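PDB 6FRL: tryptophan halogenase superfamily from Brevundimonas sp. BAL3, which catalyses the flavin-dependent halogenation of its substrate, with a preference for bromination over chlorination. Local coordinates for the interface of chains A and B. Sequence-based numbering; all coordinates share one arbitrary frame. Chains: chain A/B, Tryptophan halogenase superfamily.

Contact 1: the interface of chains A and B. Residues chain A 367-369, 375, 377-378; chain B 429-430, 433-434, 436.
An arginine at the C-terminal end of one subunit's helix shows how a single side chain can combine apolar packing with capture of a backbone carbonyl across a protein interface. B:Arg434 leaves helix 422-434 with CG anti to its backbone N (chi1 -172°). Its CB lies on the side chain of A:Ile378, 3.7 Å from CG1, and the two side chains cross at about a right angle, so that CG rests on CD1 of the same isoleucine. The chain bends at chi2 (48°), and CD passes on toward A:Phe369. NE then donates a hydrogen bond to the main-chain O of A:Phe369 at 2.8 Å. The oxygen lies close to the guanidinium plane, whereas the donor stands above the carbonyl plane. At the tip, the carbonyl O of A:Ala367 sits over one face of the guanidinium, toward its rim. The distance from NH2 to this oxygen is 3.0 Å, but the N-H points elsewhere and no hydrogen bond forms; any attraction there would be electrostatic.

That carbonyl is instead gripped by B:Gln436, whose amide NE2 donates to A:Ala367 O at 2.8 Å with an angle of 160° at the hydrogen. The glutamine chain bends at chi2, and the oxygen lies nearly in its amide plane.

Beside the polar pair runs an apolar strip. B:Leu430, with CG anti to the backbone N, brings CD1 to 3.9 Å from A:Ile378 CA, while A:Pro377 lays CG against B:Ala429 CB at 4.0 Å. CB of A:Ala375 and CB of B:Ala433 come within 4.1 Å of each other.

In the fold, chain A supplies the end of helix 354-367, the loop after it and the first turn of helix 376-402; chain B supplies the last turns of helix 422-434 and B:Gln436, two residues past its end.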
ATOM      1  N   ALA A 367       2.905 -17.304   1.253  1.00 28.33           N
ATOM      2  CA  ALA A 367       1.629 -16.665   0.842  1.00 29.54           C
ATOM      3  C   ALA A 367       1.029 -17.278  -0.478  1.00 27.95           C
ATOM      4  O   ALA A 367      -0.194 -17.313  -0.678  1.00 25.43           O
ATOM      5  CB  ALA A 367       1.807 -15.148   0.709  1.00 28.07           C
ATOM      6  N   LEU A 368       1.911 -17.767  -1.351  1.00 27.49           N
ATOM      7  CA  LEU A 368       1.526 -18.348  -2.628  1.00 28.65           C
ATOM      8  C   LEU A 368       1.890 -19.827  -2.721  1.00 27.92           C
ATOM      9  O   LEU A 368       2.005 -20.336  -3.827  1.00 30.65           O
ATOM     10  CB  LEU A 368       2.169 -17.546  -3.797  1.00 27.06           C
ATOM     11  CG  LEU A 368       1.793 -16.059  -3.878  1.00 27.76           C
ATOM     12  CD1 LEU A 368       2.675 -15.253  -4.803  1.00 29.25           C
ATOM     13  CD2 LEU A 368       0.354 -15.882  -4.305  1.00 27.98           C
ATOM     14  N   PHE A 369       2.065 -20.522  -1.594  1.00 27.91           N
ATOM     15  CA  PHE A 369       2.524 -21.942  -1.624  1.00 28.06           C
ATOM     16  C   PHE A 369       1.653 -22.775  -2.549  1.00 27.66           C
ATOM     17  O   PHE A 369       0.430 -22.706  -2.477  1.00 30.45           O
ATOM     18  CB  PHE A 369       2.574 -22.610  -0.235  1.00 26.43           C
ATOM     19  CG  PHE A 369       3.542 -23.775  -0.159  1.00 26.03           C
ATOM     20  CD1 PHE A 369       4.893 -23.557   0.055  1.00 24.74           C
ATOM     21  CD2 PHE A 369       3.096 -25.109  -0.313  1.00 25.86           C
ATOM     22  CE1 PHE A 369       5.779 -24.616   0.130  1.00 24.97           C
ATOM     23  CE2 PHE A 369       3.968 -26.157  -0.270  1.00 22.85           C
ATOM     24  CZ  PHE A 369       5.311 -25.924  -0.047  1.00 25.36           C
ATOM     25  N   ALA A 375      -0.294 -24.144 -10.610  1.00 29.99           N
ATOM     26  CA  ALA A 375      -1.179 -23.261 -11.369  1.00 29.37           C
ATOM     27  C   ALA A 375      -0.470 -21.978 -11.825  1.00 30.80           C
ATOM     28  O   ALA A 375       0.180 -21.289 -11.011  1.00 30.86           O
ATOM     29  CB  ALA A 375      -2.408 -22.932 -10.566  1.00 30.38           C
ATOM     30  N   PRO A 377      -1.218 -18.901 -12.700  1.00 31.96           N
ATOM     31  CA  PRO A 377      -1.411 -17.574 -12.040  1.00 28.21           C
ATOM     32  C   PRO A 377      -0.582 -17.348 -10.755  1.00 29.43           C
ATOM     33  O   PRO A 377      -0.164 -16.227 -10.447  1.00 31.13           O
ATOM     34  CB  PRO A 377      -2.907 -17.578 -11.743  1.00 29.62           C
ATOM     35  CG  PRO A 377      -3.493 -18.452 -12.840  1.00 30.39           C
ATOM     36  CD  PRO A 377      -2.510 -19.585 -12.943  1.00 30.60           C
ATOM     37  N   ILE A 378      -0.330 -18.415 -10.014  1.00 28.84           N
ATOM     38  CA  ILE A 378       0.503 -18.341  -8.808  1.00 26.68           C
ATOM     39  C   ILE A 378       1.943 -18.021  -9.197  1.00 26.27           C
ATOM     40  O   ILE A 378       2.568 -17.152  -8.603  1.00 24.59           O
ATOM     41  CB  ILE A 378       0.465 -19.664  -8.032  1.00 26.80           C
ATOM     42  CG1 ILE A 378      -0.957 -19.959  -7.521  1.00 28.42           C
ATOM     43  CG2 ILE A 378       1.431 -19.650  -6.895  1.00 26.36           C
ATOM     44  CD1 ILE A 378      -1.119 -21.347  -6.931  1.00 30.17           C
TER
ATOM     45  N   ALA B 429      -8.385 -14.875 -11.734  1.00 32.76           N
ATOM     46  CA  ALA B 429      -7.530 -16.066 -11.940  1.00 33.00           C
ATOM     47  C   ALA B 429      -6.706 -16.450 -10.687  1.00 30.90           C
ATOM     48  O   ALA B 429      -6.605 -17.624 -10.366  1.00 35.54           O
ATOM     49  CB  ALA B 429      -6.621 -15.903 -13.178  1.00 30.94           C
ATOM     50  N   LEU B 430      -6.137 -15.486  -9.987  1.00 28.75           N
ATOM     51  CA  LEU B 430      -5.383 -15.809  -8.760  1.00 26.77           C
ATOM     52  C   LEU B 430      -6.333 -16.200  -7.627  1.00 26.21           C
ATOM     53  O   LEU B 430      -5.972 -17.029  -6.794  1.00 24.73           O
ATOM     54  CB  LEU B 430      -4.448 -14.699  -8.324  1.00 24.80           C
ATOM     55  CG  LEU B 430      -3.523 -15.061  -7.150  1.00 26.15           C
ATOM     56  CD1 LEU B 430      -2.480 -16.124  -7.519  1.00 26.29           C
ATOM     57  CD2 LEU B 430      -2.857 -13.813  -6.570  1.00 24.82           C
ATOM     58  N   ALA B 433      -7.355 -19.873  -8.409  1.00 30.38           N
ATOM     59  CA  ALA B 433      -6.167 -20.725  -8.322  1.00 30.50           C
ATOM     60  C   ALA B 433      -5.673 -20.913  -6.911  1.00 32.39           C
ATOM     61  O   ALA B 433      -5.155 -21.969  -6.594  1.00 39.20           O
ATOM     62  CB  ALA B 433      -5.038 -20.169  -9.159  1.00 27.10           C
ATOM     63  N   ARG B 434      -5.777 -19.889  -6.073  1.00 32.24           N
ATOM     64  CA  ARG B 434      -5.066 -19.941  -4.802  1.00 33.41           C
ATOM     65  C   ARG B 434      -5.733 -19.277  -3.588  1.00 32.83           C
ATOM     66  O   ARG B 434      -5.244 -19.442  -2.454  1.00 34.52           O
ATOM     67  CB  ARG B 434      -3.658 -19.375  -5.057  1.00 35.27           C
ATOM     68  CG  ARG B 434      -2.627 -19.477  -3.936  1.00 34.20           C
ATOM     69  CD  ARG B 434      -2.496 -20.839  -3.283  1.00 33.00           C
ATOM     70  NE  ARG B 434      -1.574 -20.767  -2.143  1.00 34.84           N
ATOM     71  CZ  ARG B 434      -1.856 -20.196  -0.955  1.00 36.24           C
ATOM     72  NH1 ARG B 434      -3.042 -19.616  -0.696  1.00 35.55           N
ATOM     73  NH2 ARG B 434      -0.945 -20.187   0.005  1.00 34.91           N
ATOM     74  N   GLN B 436      -5.995 -15.942  -3.067  1.00 29.58           N
ATOM     75  CA  GLN B 436      -5.230 -14.746  -2.751  1.00 32.14           C
ATOM     76  C   GLN B 436      -5.614 -13.572  -3.652  1.00 32.17           C
ATOM     77  O   GLN B 436      -6.230 -13.744  -4.726  1.00 29.07           O
ATOM     78  CB  GLN B 436      -3.721 -15.034  -2.864  1.00 33.75           C
ATOM     79  CG  GLN B 436      -3.151 -15.815  -1.686  1.00 35.07           C
ATOM     80  CD  GLN B 436      -2.859 -14.915  -0.504  1.00 36.13           C
ATOM     81  OE1 GLN B 436      -3.508 -13.884  -0.332  1.00 37.11           O
ATOM     82  NE2 GLN B 436      -1.817 -15.260   0.286  1.00 35.44           N
TER

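Contact 2: the interface of chains A and B. Residues chain A 114, 434, 465-467; chain B 33-34, 366, 369.
In this tryptophan halogenase fold, the end of helix 20-33 in chain B and the loop just after helix 354-367 receive the A:Asp465 to A:Ala467 loop of chain A, illustrating a methyl group seated on an aromatic face. CB of A:Ala467 lies over one face of the B:His33 imidazole, 3.7 Å from its centroid, in a CH-pi contact displaced toward the CE1 side. B:Lys366 CD of the same subunit covers the opposite face, so the ring is sandwiched. With CG anti to the backbone N (chi1 -170°), the imidazole extends toward chain A, where NE2 meets A:Ile114 CD1 tip to tip at 3.7 Å.

A:Pro466 bears on two aromatic rings. Its CG approaches CD2 of B:Phe369 at 3.6 Å, the side chains crossing at about a right angle; the proline side chain also crosses that of B:Phe34 obliquely, with CG near its CE1. Within chain B, B:Phe34 CZ sits over the centre of the B:Phe369 ring, 3.6 Å above its plane, which should limit that ring's movement.

A:Asp465 appears to brace the loop: OD1 accepts the N-H of A:Ala467 at 3.3 Å through its anti lone pair. OD2 forms a weak, salt-bridging hydrogen bond at 3.3 Å with NH2 of A:Arg434, and so may steady the guanidinium, whose NE donates to B:Phe369 O at 2.7 Å, repeating the bond of the exchanged chains. The carboxylate OD1 is 4.8 Å from B:His33 NE2, near enough that its charge might favour a protonated imidazole.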
ATOM      1  N   ILE A 114      -0.123  16.808   7.403  1.00 55.16           N
ATOM      2  CA  ILE A 114       0.984  17.328   6.631  1.00 47.09           C
ATOM      3  C   ILE A 114       2.265  16.762   7.235  1.00 38.81           C
ATOM      4  O   ILE A 114       2.408  16.636   8.451  1.00 33.86           O
ATOM      5  CB  ILE A 114       0.963  18.871   6.604  1.00 50.67           C
ATOM      6  CG1 ILE A 114      -0.296  19.349   5.868  1.00 54.13           C
ATOM      7  CG2 ILE A 114       2.192  19.441   5.903  1.00 47.88           C
ATOM      8  CD1 ILE A 114      -0.707  20.780   6.177  1.00 54.14           C
ATOM      9  N   ARG A 434       7.614  19.426  -5.415  1.00 31.20           N
ATOM     10  CA  ARG A 434       6.513  19.534  -4.442  1.00 30.70           C
ATOM     11  C   ARG A 434       6.756  18.948  -3.039  1.00 28.82           C
ATOM     12  O   ARG A 434       5.929  19.176  -2.135  1.00 26.66           O
ATOM     13  CB  ARG A 434       5.271  18.928  -5.098  1.00 31.77           C
ATOM     14  CG  ARG A 434       3.935  19.039  -4.377  1.00 34.91           C
ATOM     15  CD  ARG A 434       3.587  20.448  -3.918  1.00 34.37           C
ATOM     16  NE  ARG A 434       2.366  20.480  -3.120  1.00 34.22           N
ATOM     17  CZ  ARG A 434       2.239  20.026  -1.864  1.00 35.90           C
ATOM     18  NH1 ARG A 434       3.256  19.472  -1.226  1.00 35.80           N
ATOM     19  NH2 ARG A 434       1.064  20.132  -1.228  1.00 36.17           N
ATOM     20  N   ASP A 465       4.527  22.612   1.117  1.00 68.10           N
ATOM     21  CA  ASP A 465       3.044  22.628   1.118  1.00 64.93           C
ATOM     22  C   ASP A 465       2.510  23.976   1.680  1.00 59.92           C
ATOM     23  O   ASP A 465       2.837  24.296   2.810  1.00 63.78           O
ATOM     24  CB  ASP A 465       2.577  21.423   1.963  1.00 61.70           C
ATOM     25  CG  ASP A 465       1.072  21.199   1.944  1.00 59.76           C
ATOM     26  OD1 ASP A 465       0.267  22.166   1.897  1.00 59.75           O
ATOM     27  OD2 ASP A 465       0.699  20.013   2.026  1.00 62.88           O
ATOM     28  N   PRO A 466       1.688  24.749   0.918  1.00 51.85           N
ATOM     29  CA  PRO A 466       1.365  26.141   1.357  1.00 52.51           C
ATOM     30  C   PRO A 466       0.378  26.291   2.513  1.00 53.58           C
ATOM     31  O   PRO A 466       0.134  27.417   2.939  1.00 57.24           O
ATOM     32  CB  PRO A 466       0.758  26.788   0.109  1.00 51.33           C
ATOM     33  CG  PRO A 466       0.178  25.649  -0.638  1.00 52.54           C
ATOM     34  CD  PRO A 466       0.975  24.396  -0.323  1.00 50.42           C
ATOM     35  N   ALA A 467      -0.207  25.193   3.004  1.00 57.12           N
ATOM     36  CA  ALA A 467      -1.028  25.239   4.243  1.00 58.40           C
ATOM     37  C   ALA A 467      -0.159  25.498   5.473  1.00 53.79           C
ATOM     38  O   ALA A 467      -0.645  25.966   6.511  1.00 60.97           O
ATOM     39  CB  ALA A 467      -1.822  23.942   4.421  1.00 57.21           C
TER
ATOM     40  N   HIS B  33      -8.563  23.775   5.750  1.00 28.32           N
ATOM     41  CA  HIS B  33      -7.161  23.475   5.535  1.00 29.64           C
ATOM     42  C   HIS B  33      -6.301  24.745   5.411  1.00 29.73           C
ATOM     43  O   HIS B  33      -5.176  24.753   5.823  1.00 29.97           O
ATOM     44  CB  HIS B  33      -7.052  22.629   4.284  1.00 30.43           C
ATOM     45  CG  HIS B  33      -5.708  22.043   4.057  1.00 31.12           C
ATOM     46  ND1 HIS B  33      -4.981  22.247   2.893  1.00 32.67           N
ATOM     47  CD2 HIS B  33      -4.981  21.201   4.818  1.00 30.32           C
ATOM     48  CE1 HIS B  33      -3.859  21.557   2.961  1.00 33.72           C
ATOM     49  NE2 HIS B  33      -3.831  20.921   4.122  1.00 33.65           N
ATOM     50  N   PHE B  34      -6.861  25.801   4.827  1.00 31.71           N
ATOM     51  CA  PHE B  34      -6.200  27.086   4.650  1.00 31.50           C
ATOM     52  C   PHE B  34      -6.901  28.185   5.493  1.00 31.58           C
ATOM     53  O   PHE B  34      -6.961  29.351   5.050  1.00 32.21           O
ATOM     54  CB  PHE B  34      -6.280  27.501   3.159  1.00 31.94           C
ATOM     55  CG  PHE B  34      -5.459  26.663   2.219  1.00 29.50           C
ATOM     56  CD1 PHE B  34      -4.078  26.786   2.194  1.00 29.30           C
ATOM     57  CD2 PHE B  34      -6.062  25.809   1.300  1.00 30.35           C
ATOM     58  CE1 PHE B  34      -3.308  26.047   1.289  1.00 29.15           C
ATOM     59  CE2 PHE B  34      -5.290  25.046   0.412  1.00 29.87           C
ATOM     60  CZ  PHE B  34      -3.913  25.151   0.417  1.00 28.47           C
ATOM     61  N   LYS B 366      -5.234  18.667  -1.913  1.00 31.22           N
ATOM     62  CA  LYS B 366      -4.461  19.134  -0.748  1.00 31.74           C
ATOM     63  C   LYS B 366      -3.034  18.554  -0.680  1.00 29.52           C
ATOM     64  O   LYS B 366      -2.072  19.298  -0.497  1.00 32.14           O
ATOM     65  CB  LYS B 366      -5.216  18.853   0.557  1.00 31.73           C
ATOM     66  CG  LYS B 366      -6.514  19.659   0.681  1.00 32.19           C
ATOM     67  CD  LYS B 366      -7.115  19.623   2.082  1.00 35.18           C
ATOM     68  CE  LYS B 366      -7.745  18.272   2.397  1.00 35.59           C
ATOM     69  NZ  LYS B 366      -8.120  18.214   3.831  1.00 35.33           N
ATOM     70  N   PHE B 369      -1.229  20.221  -3.585  1.00 31.63           N
ATOM     71  CA  PHE B 369      -1.612  21.637  -3.848  1.00 30.27           C
ATOM     72  C   PHE B 369      -0.495  22.400  -4.543  1.00 29.02           C
ATOM     73  O   PHE B 369       0.650  22.341  -4.109  1.00 28.67           O
ATOM     74  CB  PHE B 369      -2.058  22.415  -2.591  1.00 26.74           C
ATOM     75  CG  PHE B 369      -2.979  23.579  -2.894  1.00 25.23           C
ATOM     76  CD1 PHE B 369      -4.328  23.372  -3.073  1.00 24.97           C
ATOM     77  CD2 PHE B 369      -2.489  24.877  -2.990  1.00 25.57           C
ATOM     78  CE1 PHE B 369      -5.186  24.426  -3.350  1.00 25.76           C
ATOM     79  CE2 PHE B 369      -3.329  25.936  -3.272  1.00 26.26           C
ATOM     80  CZ  PHE B 369      -4.677  25.720  -3.466  1.00 26.19           C
TER

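Contacts 1 and 2 lie about 42 Å apart, measured between the centres of their C-alpha atoms, toward opposite ends of one two-fold symmetric interface. They share part of their elements with the chains exchanged: Arg434 at the end of helix 422-434, Phe369, and the end of helix 354-367. Contact 1 samples the helix 376-402 side of that arginine, contact 2 the Asp465 loop side, so together they outline a fuller surface that recurs at each end. Such paired, reciprocal docking would clamp the subunits at two separated points, although the structure alone does not show that this dimer forms in solution.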